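Local coordinates for conserved uncharacterized protein (predicted phosphoesterase COG0622) (Streptococcus pneumoniae, PDB 3CK2) that is of unknown physiological role but carries two manganese ions in a calcineurin-like fold and is probably a metal-dependent phosphoesterase, at residues E24-Y29 with L50-R55; L87-I90 with Q95-D98. All blocks are in the same frame, centred on the assembly; numbering follows the deposited sequence.

Contact 1. Residues E24-Y29 with L50-R55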
ATOM      1  N   GLU A  24      -8.598  -6.627 -11.831  1.00 24.72           N
ATOM      2  CA  GLU A  24      -9.820  -5.893 -11.546  1.00 25.30           C
ATOM      3  C   GLU A  24      -9.530  -4.529 -10.931  1.00 24.89           C
ATOM      4  O   GLU A  24     -10.125  -3.533 -11.333  1.00 26.04           O
ATOM      5  CB  GLU A  24     -10.718  -6.689 -10.618  1.00 24.89           C
ATOM      6  CG  GLU A  24     -12.012  -5.968 -10.401  1.00 28.44           C
ATOM      7  CD  GLU A  24     -13.071  -6.787  -9.680  1.00 29.10           C
ATOM      8  OE1 GLU A  24     -12.817  -7.999  -9.386  1.00 33.17           O
ATOM      9  OE2 GLU A  24     -14.149  -6.183  -9.426  1.00 28.55           O
ATOM     10  N   VAL A  25      -8.612  -4.492  -9.977  1.00 23.89           N
ATOM     11  CA  VAL A  25      -8.208  -3.247  -9.313  1.00 23.62           C
ATOM     12  C   VAL A  25      -7.383  -2.323 -10.247  1.00 23.43           C
ATOM     13  O   VAL A  25      -7.587  -1.090 -10.258  1.00 22.56           O
ATOM     14  CB  VAL A  25      -7.441  -3.559  -7.955  1.00 22.91           C
ATOM     15  CG1 VAL A  25      -6.648  -2.349  -7.436  1.00 20.31           C
ATOM     16  CG2 VAL A  25      -8.419  -4.111  -6.921  1.00 20.60           C
ATOM     17  N   ARG A  26      -6.476  -2.918 -11.029  1.00 23.65           N
ATOM     18  CA  ARG A  26      -5.771  -2.186 -12.077  1.00 23.79           C
ATOM     19  C   ARG A  26      -6.778  -1.481 -12.997  1.00 23.25           C
ATOM     20  O   ARG A  26      -6.750  -0.241 -13.146  1.00 22.66           O
ATOM     21  CB  ARG A  26      -4.847  -3.084 -12.934  1.00 23.80           C
ATOM     22  CG  ARG A  26      -4.076  -2.219 -13.999  1.00 24.32           C
ATOM     23  CD  ARG A  26      -3.711  -2.862 -15.347  1.00 25.63           C
ATOM     24  NE  ARG A  26      -4.791  -3.632 -15.959  1.00 26.51           N
ATOM     25  CZ  ARG A  26      -4.590  -4.643 -16.803  1.00 28.59           C
ATOM     26  NH1 ARG A  26      -3.363  -4.970 -17.133  1.00 31.27           N
ATOM     27  NH2 ARG A  26      -5.605  -5.336 -17.334  1.00 28.09           N
ATOM     28  N   ASP A  27      -7.628  -2.300 -13.615  1.00 22.62           N
ATOM     29  CA  ASP A  27      -8.619  -1.864 -14.567  1.00 23.07           C
ATOM     30  C   ASP A  27      -9.546  -0.780 -14.015  1.00 22.97           C
ATOM     31  O   ASP A  27      -9.931   0.145 -14.719  1.00 22.87           O
ATOM     32  CB  ASP A  27      -9.478  -3.067 -15.018  1.00 23.41           C
ATOM     33  CG  ASP A  27      -8.764  -3.975 -16.023  1.00 23.96           C
ATOM     34  OD1 ASP A  27      -7.621  -3.659 -16.423  1.00 22.94           O
ATOM     35  OD2 ASP A  27      -9.362  -4.998 -16.423  1.00 24.40           O
ATOM     36  N   ARG A  28      -9.930  -0.917 -12.765  1.00 22.95           N
ATOM     37  CA  ARG A  28     -10.865   0.028 -12.168  1.00 22.92           C
ATOM     38  C   ARG A  28     -10.242   1.409 -11.991  1.00 22.97           C
ATOM     39  O   ARG A  28     -10.898   2.447 -12.187  1.00 23.54           O
ATOM     40  CB  ARG A  28     -11.310  -0.509 -10.812  1.00 22.93           C
ATOM     41  CG  ARG A  28     -12.413   0.281 -10.182  1.00 22.97           C
ATOM     42  CD  ARG A  28     -12.811  -0.339  -8.877  1.00 22.49           C
ATOM     43  NE  ARG A  28     -13.804   0.497  -8.221  1.00 22.47           N
ATOM     44  CZ  ARG A  28     -15.098   0.507  -8.538  1.00 23.66           C
ATOM     45  NH1 ARG A  28     -15.588  -0.311  -9.479  1.00 22.33           N
ATOM     46  NH2 ARG A  28     -15.912   1.328  -7.893  1.00 23.00           N
ATOM     47  N   TYR A  29      -8.961   1.418 -11.650  1.00 22.95           N
ATOM     48  CA  TYR A  29      -8.333   2.612 -11.123  1.00 22.94           C
ATOM     49  C   TYR A  29      -7.219   3.216 -11.991  1.00 23.46           C
ATOM     50  O   TYR A  29      -6.974   4.439 -11.913  1.00 23.53           O
ATOM     51  CB  TYR A  29      -7.794   2.315  -9.722  1.00 22.01           C
ATOM     52  CG  TYR A  29      -8.860   2.069  -8.678  1.00 20.76           C
ATOM     53  CD1 TYR A  29      -9.686   3.111  -8.217  1.00 19.91           C
ATOM     54  CD2 TYR A  29      -9.006   0.794  -8.100  1.00 20.72           C
ATOM     55  CE1 TYR A  29     -10.659   2.858  -7.217  1.00 21.80           C
ATOM     56  CE2 TYR A  29      -9.931   0.535  -7.102  1.00 20.17           C
ATOM     57  CZ  TYR A  29     -10.766   1.559  -6.654  1.00 21.05           C
ATOM     58  OH  TYR A  29     -11.703   1.261  -5.691  1.00 21.00           O
ATOM     59  N   LEU A  50      -0.432  -7.295 -16.068  1.00 25.08           N
ATOM     60  CA  LEU A  50      -1.249  -6.803 -14.951  1.00 24.88           C
ATOM     61  C   LEU A  50      -0.571  -5.688 -14.143  1.00 24.90           C
ATOM     62  O   LEU A  50      -1.246  -4.925 -13.439  1.00 25.22           O
ATOM     63  CB  LEU A  50      -1.622  -7.972 -14.027  1.00 25.16           C
ATOM     64  CG  LEU A  50      -2.451  -9.095 -14.700  1.00 25.90           C
ATOM     65  CD1 LEU A  50      -2.792 -10.192 -13.665  1.00 24.72           C
ATOM     66  CD2 LEU A  50      -3.735  -8.565 -15.436  1.00 23.42           C
ATOM     67  N   TRP A  51       0.752  -5.565 -14.265  1.00 24.34           N
ATOM     68  CA  TRP A  51       1.482  -4.559 -13.511  1.00 24.35           C
ATOM     69  C   TRP A  51       1.574  -3.214 -14.207  1.00 24.17           C
ATOM     70  O   TRP A  51       2.170  -2.286 -13.646  1.00 24.30           O
ATOM     71  CB  TRP A  51       2.890  -5.031 -13.175  1.00 24.11           C
ATOM     72  CG  TRP A  51       2.938  -6.225 -12.278  1.00 25.37           C
ATOM     73  CD1 TRP A  51       3.618  -7.404 -12.509  1.00 25.22           C
ATOM     74  CD2 TRP A  51       2.252  -6.401 -11.028  1.00 24.62           C
ATOM     75  NE1 TRP A  51       3.416  -8.280 -11.465  1.00 25.29           N
ATOM     76  CE2 TRP A  51       2.598  -7.689 -10.538  1.00 24.83           C
ATOM     77  CE3 TRP A  51       1.396  -5.602 -10.267  1.00 22.91           C
ATOM     78  CZ2 TRP A  51       2.127  -8.176  -9.322  1.00 25.09           C
ATOM     79  CZ3 TRP A  51       0.931  -6.089  -9.075  1.00 24.55           C
ATOM     80  CH2 TRP A  51       1.294  -7.372  -8.609  1.00 24.59           C
ATOM     81  N   GLU A  52       1.032  -3.111 -15.414  1.00 23.76           N
ATOM     82  CA  GLU A  52       1.040  -1.838 -16.146  1.00 23.65           C
ATOM     83  C   GLU A  52       0.152  -0.856 -15.402  1.00 23.12           C
ATOM     84  O   GLU A  52      -1.026  -1.136 -15.170  1.00 23.46           O
ATOM     85  CB  GLU A  52       0.513  -1.984 -17.589  1.00 24.19           C
ATOM     86  CG  GLU A  52       1.306  -2.896 -18.507  0.30 23.07           C
ATOM     87  CD  GLU A  52       0.474  -3.385 -19.685  0.30 22.41           C
ATOM     88  OE1 GLU A  52      -0.758  -3.544 -19.540  0.30 19.49           O
ATOM     89  OE2 GLU A  52       1.053  -3.624 -20.753  0.30 19.97           O
ATOM     90  N   GLY A  53       0.738   0.278 -15.024  1.00 22.88           N
ATOM     91  CA  GLY A  53       0.082   1.312 -14.226  1.00 23.02           C
ATOM     92  C   GLY A  53       0.263   1.180 -12.706  1.00 23.19           C
ATOM     93  O   GLY A  53      -0.131   2.094 -11.956  1.00 23.11           O
ATOM     94  N   ILE A  54       0.878   0.074 -12.251  1.00 22.55           N
ATOM     95  CA  ILE A  54       0.978  -0.244 -10.825  1.00 22.46           C
ATOM     96  C   ILE A  54       2.422  -0.191 -10.330  1.00 22.78           C
ATOM     97  O   ILE A  54       3.307  -0.683 -11.012  1.00 23.36           O
ATOM     98  CB  ILE A  54       0.393  -1.662 -10.501  1.00 22.24           C
ATOM     99  CG1 ILE A  54      -1.083  -1.753 -10.919  1.00 20.38           C
ATOM    100  CG2 ILE A  54       0.569  -1.985  -9.006  1.00 21.02           C
ATOM    101  CD1 ILE A  54      -1.661  -3.137 -10.732  1.00 21.29           C
ATOM    102  N   ARG A  55       2.645   0.387  -9.141  1.00 22.56           N
ATOM    103  CA  ARG A  55       3.961   0.345  -8.499  1.00 22.37           C
ATOM    104  C   ARG A  55       4.039  -0.824  -7.543  1.00 21.94           C
ATOM    105  O   ARG A  55       3.330  -0.839  -6.545  1.00 22.28           O
ATOM    106  CB  ARG A  55       4.262   1.639  -7.736  1.00 22.49           C
ATOM    107  CG  ARG A  55       4.175   2.895  -8.566  1.00 24.11           C
ATOM    108  CD  ARG A  55       5.397   3.030  -9.435  1.00 27.10           C
ATOM    109  NE  ARG A  55       6.504   3.704  -8.759  1.00 28.37           N
ATOM    110  CZ  ARG A  55       7.735   3.807  -9.251  1.00 27.13           C
ATOM    111  NH1 ARG A  55       8.053   3.255 -10.412  1.00 27.13           N
ATOM    112  NH2 ARG A  55       8.660   4.457  -8.561  1.00 27.85           N
TER
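Helix 19-29 packs on one face of the six-stranded sheet of the calcineurin-like fold, and Arg26 on this helix meets the chain where it leads into the outermost strand 54-56. Arg26 is the sole residue of 24-29 with a substantial part in the contact, and its whole length is used. At its root, CB rests on CD1 of Ile54, 3.9 Å away. Further out, the methylenes pass the backbone of the opposite segment, CD of Arg26 lying 3.2 Å from the carbonyl O of Glu52. CG starts anti to the backbone N (chi1 -178°), and bends at chi2 and chi3 then bring the guanidinium back toward its own helix, where NE and NH2 both hold the single oxygen OD1 of Asp27, NH2 at 2.8 Å. This side-on grip lies close to the guanidinium plane and fixes the rotation of the group. NH1 is left on the side of Leu50, 3.5 Å from its CA, while the CD2 methyl of Leu50 sits over one guanidinium face, 4.0 Å from NH1. Glu52 runs alongside Arg26 in the same direction, but its OE1 stands 3.8 Å from NH1 and well out of the guanidinium plane, making a long salt bridge of charge alone; the two flat groups are inclined by 34°. Below these charged groups, Ile54 continues inward onto Val36 and Met12, as Val25 does onto Ile10 and Met12. A type II turn from Trp51 to Ile54, with Gly53 at its third position, leads into the strand. The arrangement is that of the layered alpha/beta calcineurin-like phosphoesterase domain, a helix packed on one face of the parallel strands 7-12, 35-38 and 54-56.

Contact 2. Residues L87-I90 with Q95-D98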
ATOM      1  N   LEU A  87      12.082  -7.351   5.162  1.00 24.97           N
ATOM      2  CA  LEU A  87      13.467  -6.982   5.202  1.00 25.64           C
ATOM      3  C   LEU A  87      13.715  -5.951   6.286  1.00 26.04           C
ATOM      4  O   LEU A  87      14.873  -5.638   6.532  1.00 26.79           O
ATOM      5  CB  LEU A  87      13.965  -6.450   3.836  1.00 25.61           C
ATOM      6  CG  LEU A  87      13.833  -7.419   2.657  1.00 24.89           C
ATOM      7  CD1 LEU A  87      14.093  -6.698   1.333  1.00 22.63           C
ATOM      8  CD2 LEU A  87      14.752  -8.638   2.851  1.00 20.75           C
ATOM      9  N   PHE A  88      12.647  -5.435   6.922  1.00 26.04           N
ATOM     10  CA  PHE A  88      12.759  -4.491   8.052  1.00 25.99           C
ATOM     11  C   PHE A  88      12.372  -5.152   9.396  1.00 25.77           C
ATOM     12  O   PHE A  88      12.325  -4.507  10.426  1.00 24.52           O
ATOM     13  CB  PHE A  88      11.916  -3.222   7.784  1.00 26.08           C
ATOM     14  CG  PHE A  88      12.485  -2.355   6.689  1.00 26.09           C
ATOM     15  CD1 PHE A  88      13.362  -1.326   6.985  1.00 26.67           C
ATOM     16  CD2 PHE A  88      12.209  -2.623   5.347  1.00 27.66           C
ATOM     17  CE1 PHE A  88      13.917  -0.541   5.971  1.00 25.94           C
ATOM     18  CE2 PHE A  88      12.770  -1.852   4.346  1.00 26.92           C
ATOM     19  CZ  PHE A  88      13.625  -0.807   4.664  1.00 25.86           C
ATOM     20  N   ASP A  89      12.103  -6.455   9.356  1.00 26.12           N
ATOM     21  CA  ASP A  89      11.741  -7.216  10.547  1.00 26.40           C
ATOM     22  C   ASP A  89      10.577  -6.563  11.273  1.00 25.86           C
ATOM     23  O   ASP A  89      10.610  -6.407  12.498  1.00 24.82           O
ATOM     24  CB  ASP A  89      12.935  -7.365  11.503  1.00 26.89           C
ATOM     25  CG  ASP A  89      14.129  -8.073  10.869  1.00 28.23           C
ATOM     26  OD1 ASP A  89      13.935  -9.119  10.224  1.00 30.89           O
ATOM     27  OD2 ASP A  89      15.273  -7.585  11.037  1.00 32.56           O
ATOM     28  N   ILE A  90       9.553  -6.198  10.512  1.00 26.16           N
ATOM     29  CA  ILE A  90       8.402  -5.485  11.084  1.00 26.83           C
ATOM     30  C   ILE A  90       7.566  -6.341  12.055  1.00 27.23           C
ATOM     31  O   ILE A  90       6.833  -5.790  12.853  1.00 27.41           O
ATOM     32  CB  ILE A  90       7.505  -4.762  10.027  1.00 26.49           C
ATOM     33  CG1 ILE A  90       6.862  -5.735   9.024  1.00 26.38           C
ATOM     34  CG2 ILE A  90       8.310  -3.713   9.326  1.00 27.03           C
ATOM     35  CD1 ILE A  90       5.899  -5.042   8.096  1.00 25.42           C
ATOM     36  N   GLN A  95      10.820  -0.034  14.306  1.00 30.92           N
ATOM     37  CA  GLN A  95      11.927   0.903  14.453  1.00 31.26           C
ATOM     38  C   GLN A  95      12.816   1.005  13.200  1.00 31.62           C
ATOM     39  O   GLN A  95      13.251   2.096  12.837  1.00 31.95           O
ATOM     40  CB  GLN A  95      12.778   0.526  15.672  1.00 31.28           C
ATOM     41  CG  GLN A  95      12.041   0.721  16.992  1.00 32.44           C
ATOM     42  CD  GLN A  95      12.938   0.600  18.203  1.00 32.87           C
ATOM     43  OE1 GLN A  95      13.713  -0.359  18.327  1.00 35.10           O
ATOM     44  NE2 GLN A  95      12.833   1.567  19.119  1.00 34.57           N
ATOM     45  N   LYS A  96      13.088  -0.124  12.548  1.00 31.32           N
ATOM     46  CA  LYS A  96      13.867  -0.114  11.321  1.00 31.37           C
ATOM     47  C   LYS A  96      13.073   0.534  10.173  1.00 30.89           C
ATOM     48  O   LYS A  96      13.596   1.356   9.448  1.00 30.43           O
ATOM     49  CB  LYS A  96      14.323  -1.538  10.955  1.00 31.52           C
ATOM     50  CG  LYS A  96      15.407  -2.111  11.870  1.00 31.92           C
ATOM     51  CD  LYS A  96      15.864  -3.468  11.397  1.00 32.19           C
ATOM     52  CE  LYS A  96      16.576  -4.270  12.495  1.00 33.45           C
ATOM     53  NZ  LYS A  96      15.716  -5.363  13.136  1.00 34.89           N
ATOM     54  N   LEU A  97      11.810   0.170  10.018  1.00 31.41           N
ATOM     55  CA  LEU A  97      10.968   0.814   8.999  1.00 31.58           C
ATOM     56  C   LEU A  97      10.846   2.345   9.209  1.00 31.83           C
ATOM     57  O   LEU A  97      10.964   3.118   8.265  1.00 32.09           O
ATOM     58  CB  LEU A  97       9.582   0.188   8.980  1.00 31.82           C
ATOM     59  CG  LEU A  97       8.666   0.574   7.812  1.00 31.75           C
ATOM     60  CD1 LEU A  97       9.238   0.015   6.481  1.00 29.80           C
ATOM     61  CD2 LEU A  97       7.244   0.110   8.076  1.00 30.15           C
ATOM     62  N   ASP A  98      10.635   2.766  10.448  1.00 31.73           N
ATOM     63  CA  ASP A  98      10.527   4.182  10.780  1.00 31.68           C
ATOM     64  C   ASP A  98      11.873   4.914  10.602  1.00 31.86           C
ATOM     65  O   ASP A  98      11.896   6.066  10.201  1.00 32.46           O
ATOM     66  CB  ASP A  98      10.011   4.329  12.217  1.00 31.79           C
ATOM     67  CG  ASP A  98       9.708   5.760  12.600  1.00 32.46           C
ATOM     68  OD1 ASP A  98       8.814   6.398  12.022  1.00 36.07           O
ATOM     69  OD2 ASP A  98      10.349   6.259  13.522  1.00 35.71           O
TER
HETATM   70  O   HOH W   1      10.834  -2.250  11.338  1.00 33.32           O
HETATM   71  O   HOH W   2      12.934  -4.220  13.550  1.00 39.88           O
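One face of the Phe88 ring carries the CD1 methyl of Leu97, a CH-pi contact 4.2 Å from the ring centroid and 18° off the normal. The Lys96 carbonyl O approaches the ring obliquely, 3.6 Å from CD1 of Phe88, and Trp100, one helical turn beyond Lys96, brings its own ring against Phe88 at a shallow angle. With CG turned away from its backbone N (chi1 -170°), Leu97 brings CD1 over the Phe88 face, the two side chains crossing at about a right angle. The CB of Leu97 also meets CG2 of Ile90 at 4.1 Å, and both residues continue onto Tyr111.

On the outer side, the extended Lys96 chain passes the Phe88 carbonyl, turns at chi4 and gives NZ to OD2 of Asp89 at 3.1 Å, using the anti lone pair in a salt bridge. One water donates to Phe88 O and accepts from Leu97 N, each at 2.9 Å, and so satisfies both backbone groups; a second takes a hydrogen bond from Lys96 NZ. The solvent-exposed Asp89-Lys96 pair therefore probably contributes less to stability than the buried packing of Phe88, Ile90 and Leu97.

Contact 1 closes before contact 2 opens along the chain, and the two lie on opposite sides of its centre, their own centres 27 Å apart and their nearest atoms about 14 Å apart. They share no helix or strand: contact 1 joins helix 19-29 to the turn leading to edge strand 54-56 in the six-stranded sheet, whereas contact 2 joins the loop after strand 78-83 to helix 95-103, whose Leu97 packs on strands 78-83 and 125-130 of the five-stranded sheet. Each therefore belongs to one outer layer of the same calcineurin-like domain, with the sheets between. The side chain of Ile90 in contact 2 lies about 8 Å from a bound manganese ion, near the metal centre but without coordinating it.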